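Local atomic coordinates of type-iv like pilin ttha1222 (Thermus thermophilus, PDB entry 5G2F), a protein that is of unknown function but, as a type IV-like competence pilin, probably contributes to DNA uptake during natural transformation. Residues A[8-12]-A[82-86]; A[26-31]-A[54-60]. All coordinates share one frame; numbering follows the deposited sequence.

Contact 1 (A[8-12]-A[82-86]); sequences QSYVR and TLTSL
Helix 3-19 meets the short, weakly bonded edge strand, about 82-83, of the antiparallel sheet through Leu83, whose side chain is directed at the helix and fits among Gln8, Val11 and Arg12. CG of Leu83 lies anti to the backbone N (chi1 179°); from there one methyl goes to Val11 and the other between Gln8 and Arg12. CD1 is 3.8 Å from Val11 CG1, and CD2 lies beneath the arms of Gln8 and Arg12, 4.1 Å from Gln8 CB. The Arg12 chain runs extended from CG to NE and then lays one face of its guanidinium over Leu83. Leu83 CG sits toward the rim of that face, and Leu83 CD2 approaches Arg12 NE to 3.2 Å, a snug contact in which the flat face of the guanidinium covers the methyl. A helix packed on an antiparallel sheet is the characteristic build of the globular domain of type IV pilins and pseudopilins. Here Val11 marks the buried side of the helix, since it also packs on Ile62, Ala64, Val74 and Tyr76 from the two preceding strands, and Leu83 shares Tyr76 with it. Farther along the chain end, the extended Gln8 side chain reaches the backbone: its NE2 donates to Thr84 O at 2.7 Å. The bond is bent, 139° at the hydrogen, although the donor lies in the carbonyl plane of Thr84. Just beyond, Ser85 OG folds back to give a hydrogen bond to Leu83 O at 2.8 Å, while Thr84 OG1 is bonded to Val75 N on strand 73-77.

Contact 2 (A[26-31]-A[54-60]); sequences TGALPT and YLNALDY
With CG of Tyr54 anti to its carbonyl carbon (chi1 -56°), the phenol ring is swung beneath the 30-31 backbone, and a similar first torsion in Leu29 turns CG toward the 54-60 loop, where CD1 comes close to the carbonyl oxygens of Ala57 and Leu58. Thr31 CA sits almost exactly over the ring centre of Tyr54, 3.7 Å from the centroid and 7° off the ring normal, a CH-pi contact. Thr31 CG2 adds its methyl near Tyr54 CG, at 3.9 Å. Leu29 CD1 reaches the edges of two rings, 4.0 Å from Tyr54 CD2 and 3.8 Å from Tyr60 CD2. The backbones are joined by Leu29 N, which donates to Ala57 O at 3.0 Å in a fairly straight bond (159°). An Asx turn shapes the partner loop: Asn56 OD1 accepts from both Leu58 N and Asp59 N, and Asn56 ND2 in turn holds Asp59 OD2. Gly27 has a positive phi, and a beta carbon there would run into Leu58 CD2, which already lies 3.3 Å from Gly27 O. Were Tyr54 replaced by an alanine, Thr31 would probably lose its aromatic floor, a gap would open beside Leu29, and Leu33 O would be left without the hydroxyl that bonds it. Pro30, whose CB points away from the 54-60 loop, packs on Asn13 of the second subunit. Arg22 NH1 bonds both Gly27 O and Leu58 O, so a cationic group pins carbonyls from both loops; together with the Leu29 bond this suggests that backbone hydrogen bonding, as well as apolar contact, helps to set how the loops meet.

Contact 1 and contact 2 lie on opposite sides of the chain's centre, their centres about 20 Å apart and their nearest atoms about 7 Å apart. Along the chain the segments come as 8-12, 26-31, 54-60 and 82-86, contact 2 falling between the two halves of contact 1. Contact 1 fastens strand 82-83, one outer strand of the sheet, to helix 3-19; contact 2 lies on the loop joining strands 47-54 and 60-66, at the end of the sheet. Tyr54 and Tyr60 touch Leu18 of that same helix. The disulfide Cys36-Cys50 ties the intervening loop to strand 47-54; these contacts and the disulfide together tie helix, loop and sheet in this globular part of the pilin.

Contact 1 (A[8-12]-A[82-86])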
ATOM      1  N   GLN A   8       6.262  18.075  -4.536  1.00 39.71           N
ATOM      2  CA  GLN A   8       5.732  18.038  -5.888  1.00 39.15           C
ATOM      3  C   GLN A   8       6.399  17.000  -6.769  1.00 39.18           C
ATOM      4  O   GLN A   8       5.723  16.199  -7.429  1.00 37.15           O
ATOM      5  CB  GLN A   8       5.835  19.413  -6.540  1.00 41.83           C
ATOM      6  CG  GLN A   8       4.839  20.431  -6.008  1.00 42.89           C
ATOM      7  CD  GLN A   8       5.096  21.847  -6.524  1.00 47.87           C
ATOM      8  OE1 GLN A   8       6.246  22.243  -6.750  1.00 50.16           O
ATOM      9  NE2 GLN A   8       4.027  22.631  -6.685  1.00 48.12           N
ATOM     10  N   SER A   9       7.721  16.986  -6.759  1.00 39.30           N
ATOM     11  CA  SER A   9       8.487  15.993  -7.495  1.00 39.35           C
ATOM     12  C   SER A   9       8.135  14.559  -7.062  1.00 38.00           C
ATOM     13  O   SER A   9       7.984  13.656  -7.900  1.00 38.51           O
ATOM     14  CB  SER A   9       9.990  16.323  -7.322  1.00 42.85           C
ATOM     15  OG  SER A   9      10.815  15.378  -7.982  1.00 47.59           O
ATOM     16  N   TYR A  10       7.966  14.328  -5.765  1.00 37.60           N
ATOM     17  CA  TYR A  10       7.578  12.997  -5.278  1.00 35.63           C
ATOM     18  C   TYR A  10       6.220  12.566  -5.792  1.00 34.38           C
ATOM     19  O   TYR A  10       6.050  11.459  -6.296  1.00 32.18           O
ATOM     20  CB  TYR A  10       7.582  12.966  -3.749  1.00 37.82           C
ATOM     21  CG  TYR A  10       7.253  11.637  -3.183  1.00 35.69           C
ATOM     22  CD1 TYR A  10       8.152  10.572  -3.312  1.00 37.06           C
ATOM     23  CD2 TYR A  10       6.048  11.403  -2.555  1.00 34.40           C
ATOM     24  CE1 TYR A  10       7.852   9.324  -2.814  1.00 36.22           C
ATOM     25  CE2 TYR A  10       5.737  10.154  -2.048  1.00 35.66           C
ATOM     26  CZ  TYR A  10       6.658   9.119  -2.152  1.00 37.11           C
ATOM     27  OH  TYR A  10       6.335   7.848  -1.676  1.00 36.70           O
ATOM     28  N   VAL A  11       5.246  13.487  -5.729  1.00 35.05           N
ATOM     29  CA  VAL A  11       3.897  13.199  -6.215  1.00 32.80           C
ATOM     30  C   VAL A  11       3.928  12.845  -7.694  1.00 31.72           C
ATOM     31  O   VAL A  11       3.260  11.912  -8.095  1.00 30.17           O
ATOM     32  CB  VAL A  11       2.935  14.379  -5.909  1.00 32.25           C
ATOM     33  CG1 VAL A  11       1.619  14.207  -6.635  1.00 33.78           C
ATOM     34  CG2 VAL A  11       2.709  14.451  -4.398  1.00 33.18           C
ATOM     35  N   ARG A  12       4.705  13.583  -8.492  1.00 33.40           N
ATOM     36  CA  ARG A  12       4.801  13.285  -9.908  1.00 33.52           C
ATOM     37  C   ARG A  12       5.405  11.911 -10.134  1.00 34.68           C
ATOM     38  O   ARG A  12       4.970  11.182 -11.027  1.00 31.28           O
ATOM     39  CB  ARG A  12       5.596  14.345 -10.672  1.00 37.78           C
ATOM     40  CG  ARG A  12       4.828  15.659 -10.785  1.00 39.39           C
ATOM     41  CD  ARG A  12       5.460  16.598 -11.811  1.00 43.46           C
ATOM     42  NE  ARG A  12       4.692  17.848 -11.983  1.00 48.24           N
ATOM     43  CZ  ARG A  12       3.535  17.943 -12.648  1.00 48.88           C
ATOM     44  NH1 ARG A  12       2.987  16.879 -13.247  1.00 45.75           N
ATOM     45  NH2 ARG A  12       2.939  19.131 -12.753  1.00 50.98           N
ATOM     46  N   THR A  82      -3.357  17.869 -13.608  1.00 26.48           N
ATOM     47  CA  THR A  82      -3.043  19.089 -12.847  1.00 26.86           C
ATOM     48  C   THR A  82      -2.406  18.725 -11.506  1.00 29.83           C
ATOM     49  O   THR A  82      -2.711  17.675 -10.886  1.00 26.22           O
ATOM     50  CB  THR A  82      -4.263  19.969 -12.511  1.00 27.84           C
ATOM     51  OG1 THR A  82      -5.266  19.217 -11.795  1.00 27.44           O
ATOM     52  CG2 THR A  82      -4.868  20.532 -13.782  1.00 28.18           C
ATOM     53  N   LEU A  83      -1.504  19.588 -11.075  1.00 32.91           N
ATOM     54  CA  LEU A  83      -0.783  19.427  -9.832  1.00 37.28           C
ATOM     55  C   LEU A  83      -0.760  20.757  -9.142  1.00 41.64           C
ATOM     56  O   LEU A  83      -0.429  21.775  -9.761  1.00 45.22           O
ATOM     57  CB  LEU A  83       0.656  19.101 -10.160  1.00 42.49           C
ATOM     58  CG  LEU A  83       1.564  18.922  -8.948  1.00 46.58           C
ATOM     59  CD1 LEU A  83       1.180  17.674  -8.205  1.00 47.32           C
ATOM     60  CD2 LEU A  83       3.013  18.873  -9.410  1.00 49.81           C
ATOM     61  N   THR A  84      -1.170  20.803  -7.892  1.00 41.75           N
ATOM     62  CA  THR A  84      -1.061  22.059  -7.155  1.00 44.17           C
ATOM     63  C   THR A  84       0.262  22.828  -7.441  1.00 45.37           C
ATOM     64  O   THR A  84       1.369  22.303  -7.240  1.00 43.12           O
ATOM     65  CB  THR A  84      -1.203  21.788  -5.655  1.00 45.01           C
ATOM     66  OG1 THR A  84      -2.288  20.879  -5.463  1.00 42.74           O
ATOM     67  CG2 THR A  84      -1.450  23.063  -4.903  1.00 45.90           C
ATOM     68  N   SER A  85       0.114  24.056  -7.944  1.00 46.89           N
ATOM     69  CA  SER A  85       1.230  24.927  -8.267  1.00 53.93           C
ATOM     70  C   SER A  85       0.909  26.339  -7.779  1.00 56.03           C
ATOM     71  O   SER A  85      -0.232  26.783  -7.911  1.00 55.89           O
ATOM     72  CB  SER A  85       1.451  24.960  -9.783  1.00 53.73           C
ATOM     73  OG  SER A  85       1.597  23.621 -10.281  1.00 58.48           O
ATOM     74  N   LEU A  86       1.900  27.048  -7.238  1.00 61.51           N
ATOM     75  CA  LEU A  86       1.710  28.483  -6.894  1.00 65.32           C
ATOM     76  C   LEU A  86       1.477  29.289  -8.178  1.00 63.07           C
ATOM     77  O   LEU A  86       2.193  29.095  -9.152  1.00 64.04           O
ATOM     78  CB  LEU A  86       2.954  29.051  -6.214  1.00 72.90           C
ATOM     79  CG  LEU A  86       3.397  28.540  -4.839  1.00 75.08           C
ATOM     80  CD1 LEU A  86       4.757  29.120  -4.460  1.00 78.39           C
ATOM     81  CD2 LEU A  86       2.361  28.919  -3.802  1.00 77.42           C
TER

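Contact 2 (A[26-31]-A[54-60])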
ATOM      1  N   THR A  26      -6.847  -1.820 -21.786  1.00 26.79           N
ATOM      2  CA  THR A  26      -8.001  -1.234 -21.152  1.00 25.57           C
ATOM      3  C   THR A  26      -7.708   0.072 -20.413  1.00 24.61           C
ATOM      4  O   THR A  26      -8.620   0.856 -20.185  1.00 23.54           O
ATOM      5  CB  THR A  26      -8.657  -2.191 -20.134  1.00 26.94           C
ATOM      6  OG1 THR A  26      -7.834  -2.312 -18.974  1.00 25.59           O
ATOM      7  CG2 THR A  26      -8.882  -3.561 -20.692  1.00 29.56           C
ATOM      8  N   GLY A  27      -6.460   0.248 -20.003  1.00 23.74           N
ATOM      9  CA  GLY A  27      -6.009   1.370 -19.187  1.00 22.97           C
ATOM     10  C   GLY A  27      -6.210   1.195 -17.686  1.00 24.98           C
ATOM     11  O   GLY A  27      -5.810   2.053 -16.896  1.00 23.22           O
ATOM     12  N   ALA A  28      -6.880   0.096 -17.294  1.00 24.41           N
ATOM     13  CA  ALA A  28      -7.314  -0.062 -15.931  1.00 24.82           C
ATOM     14  C   ALA A  28      -6.110  -0.229 -15.025  1.00 26.18           C
ATOM     15  O   ALA A  28      -5.128  -0.855 -15.406  1.00 24.78           O
ATOM     16  CB  ALA A  28      -8.205  -1.284 -15.802  1.00 25.74           C
ATOM     17  N   LEU A  29      -6.229   0.340 -13.847  1.00 28.03           N
ATOM     18  CA  LEU A  29      -5.203   0.291 -12.779  1.00 33.31           C
ATOM     19  C   LEU A  29      -5.606  -0.632 -11.677  1.00 30.92           C
ATOM     20  O   LEU A  29      -6.801  -0.810 -11.450  1.00 30.08           O
ATOM     21  CB  LEU A  29      -5.184   1.655 -12.062  1.00 37.83           C
ATOM     22  CG  LEU A  29      -4.899   2.923 -12.817  1.00 44.69           C
ATOM     23  CD1 LEU A  29      -5.787   4.027 -12.321  1.00 46.28           C
ATOM     24  CD2 LEU A  29      -3.448   3.296 -12.666  1.00 50.40           C
ATOM     25  N   PRO A  30      -4.640  -1.214 -10.939  1.00 32.56           N
ATOM     26  CA  PRO A  30      -5.079  -1.866  -9.688  1.00 32.68           C
ATOM     27  C   PRO A  30      -5.467  -0.785  -8.696  1.00 30.78           C
ATOM     28  O   PRO A  30      -4.724   0.169  -8.456  1.00 33.49           O
ATOM     29  CB  PRO A  30      -3.862  -2.665  -9.235  1.00 37.92           C
ATOM     30  CG  PRO A  30      -2.719  -2.125 -10.025  1.00 42.34           C
ATOM     31  CD  PRO A  30      -3.199  -1.341 -11.181  1.00 35.07           C
ATOM     32  N   THR A  31      -6.644  -0.917  -8.132  1.00 29.87           N
ATOM     33  CA  THR A  31      -7.258   0.158  -7.345  1.00 31.72           C
ATOM     34  C   THR A  31      -7.197  -0.049  -5.819  1.00 32.04           C
ATOM     35  O   THR A  31      -7.876   0.630  -5.064  1.00 31.45           O
ATOM     36  CB  THR A  31      -8.747   0.306  -7.819  1.00 31.09           C
ATOM     37  OG1 THR A  31      -9.393  -0.938  -7.627  1.00 32.87           O
ATOM     38  CG2 THR A  31      -8.813   0.714  -9.237  1.00 34.21           C
ATOM     39  N   TYR A  54      -8.942   6.245  -6.005  1.00 28.18           N
ATOM     40  CA  TYR A  54      -9.377   5.870  -7.353  1.00 28.42           C
ATOM     41  C   TYR A  54     -10.846   6.237  -7.563  1.00 28.97           C
ATOM     42  O   TYR A  54     -11.715   5.786  -6.811  1.00 29.37           O
ATOM     43  CB  TYR A  54      -9.114   4.366  -7.590  1.00 29.06           C
ATOM     44  CG  TYR A  54      -7.674   3.985  -7.367  1.00 26.62           C
ATOM     45  CD1 TYR A  54      -7.162   3.701  -6.068  1.00 30.97           C
ATOM     46  CD2 TYR A  54      -6.780   4.004  -8.410  1.00 28.31           C
ATOM     47  CE1 TYR A  54      -5.819   3.397  -5.862  1.00 29.04           C
ATOM     48  CE2 TYR A  54      -5.447   3.691  -8.224  1.00 28.70           C
ATOM     49  CZ  TYR A  54      -4.958   3.384  -6.960  1.00 30.78           C
ATOM     50  OH  TYR A  54      -3.625   3.108  -6.778  1.00 30.09           O
ATOM     51  N   LEU A  55     -11.112   7.104  -8.555  1.00 26.57           N
ATOM     52  CA  LEU A  55     -12.433   7.584  -8.844  1.00 28.08           C
ATOM     53  C   LEU A  55     -13.177   6.626  -9.737  1.00 28.47           C
ATOM     54  O   LEU A  55     -14.400   6.669  -9.815  1.00 30.85           O
ATOM     55  CB  LEU A  55     -12.376   8.962  -9.531  1.00 29.44           C
ATOM     56  CG  LEU A  55     -11.675  10.035  -8.686  1.00 31.75           C
ATOM     57  CD1 LEU A  55     -11.499  11.289  -9.532  1.00 35.38           C
ATOM     58  CD2 LEU A  55     -12.393  10.319  -7.389  1.00 34.58           C
ATOM     59  N   ASN A  56     -12.419   5.792 -10.426  1.00 27.75           N
ATOM     60  CA  ASN A  56     -12.942   4.732 -11.285  1.00 28.36           C
ATOM     61  C   ASN A  56     -11.712   3.875 -11.636  1.00 28.58           C
ATOM     62  O   ASN A  56     -10.646   4.073 -11.048  1.00 29.08           O
ATOM     63  CB  ASN A  56     -13.667   5.337 -12.483  1.00 27.34           C
ATOM     64  CG  ASN A  56     -12.808   6.328 -13.251  1.00 26.54           C
ATOM     65  OD1 ASN A  56     -11.817   5.968 -13.864  1.00 25.83           O
ATOM     66  ND2 ASN A  56     -13.211   7.615 -13.229  1.00 26.53           N
ATOM     67  N   ALA A  57     -11.814   2.968 -12.592  1.00 28.93           N
ATOM     68  CA  ALA A  57     -10.655   2.107 -12.938  1.00 28.64           C
ATOM     69  C   ALA A  57      -9.524   2.844 -13.629  1.00 25.77           C
ATOM     70  O   ALA A  57      -8.426   2.339 -13.726  1.00 25.77           O
ATOM     71  CB  ALA A  57     -11.134   0.960 -13.822  1.00 30.20           C
ATOM     72  N   LEU A  58      -9.812   4.028 -14.190  1.00 25.69           N
ATOM     73  CA  LEU A  58      -8.789   4.758 -14.908  1.00 24.45           C
ATOM     74  C   LEU A  58      -8.182   5.933 -14.121  1.00 25.33           C
ATOM     75  O   LEU A  58      -7.010   6.196 -14.282  1.00 28.49           O
ATOM     76  CB  LEU A  58      -9.330   5.351 -16.205  1.00 25.90           C
ATOM     77  CG  LEU A  58      -9.801   4.411 -17.320  1.00 26.48           C
ATOM     78  CD1 LEU A  58     -10.315   5.262 -18.484  1.00 27.62           C
ATOM     79  CD2 LEU A  58      -8.679   3.506 -17.733  1.00 26.51           C
ATOM     80  N   ASP A  59      -8.978   6.625 -13.330  1.00 24.94           N
ATOM     81  CA  ASP A  59      -8.624   7.951 -12.829  1.00 25.69           C
ATOM     82  C   ASP A  59      -8.322   7.898 -11.334  1.00 26.25           C
ATOM     83  O   ASP A  59      -9.045   7.315 -10.571  1.00 27.42           O
ATOM     84  CB  ASP A  59      -9.770   8.996 -13.040  1.00 25.25           C
ATOM     85  CG  ASP A  59     -10.193   9.168 -14.485  1.00 27.69           C
ATOM     86  OD1 ASP A  59      -9.339   9.060 -15.419  1.00 25.59           O
ATOM     87  OD2 ASP A  59     -11.410   9.443 -14.646  1.00 26.47           O
ATOM     88  N   TYR A  60      -7.260   8.581 -10.941  1.00 26.30           N
ATOM     89  CA  TYR A  60      -6.881   8.654  -9.542  1.00 26.18           C
ATOM     90  C   TYR A  60      -6.541  10.083  -9.147  1.00 26.69           C
ATOM     91  O   TYR A  60      -6.252  10.943 -10.005  1.00 22.53           O
ATOM     92  CB  TYR A  60      -5.664   7.733  -9.227  1.00 24.13           C
ATOM     93  CG  TYR A  60      -4.459   7.967 -10.066  1.00 23.66           C
ATOM     94  CD1 TYR A  60      -3.512   8.934  -9.728  1.00 25.23           C
ATOM     95  CD2 TYR A  60      -4.275   7.291 -11.249  1.00 25.29           C
ATOM     96  CE1 TYR A  60      -2.415   9.172 -10.530  1.00 24.01           C
ATOM     97  CE2 TYR A  60      -3.158   7.509 -12.038  1.00 23.54           C
ATOM     98  CZ  TYR A  60      -2.233   8.436 -11.674  1.00 23.33           C
ATOM     99  OH  TYR A  60      -1.170   8.737 -12.506  1.00 24.69           O
TER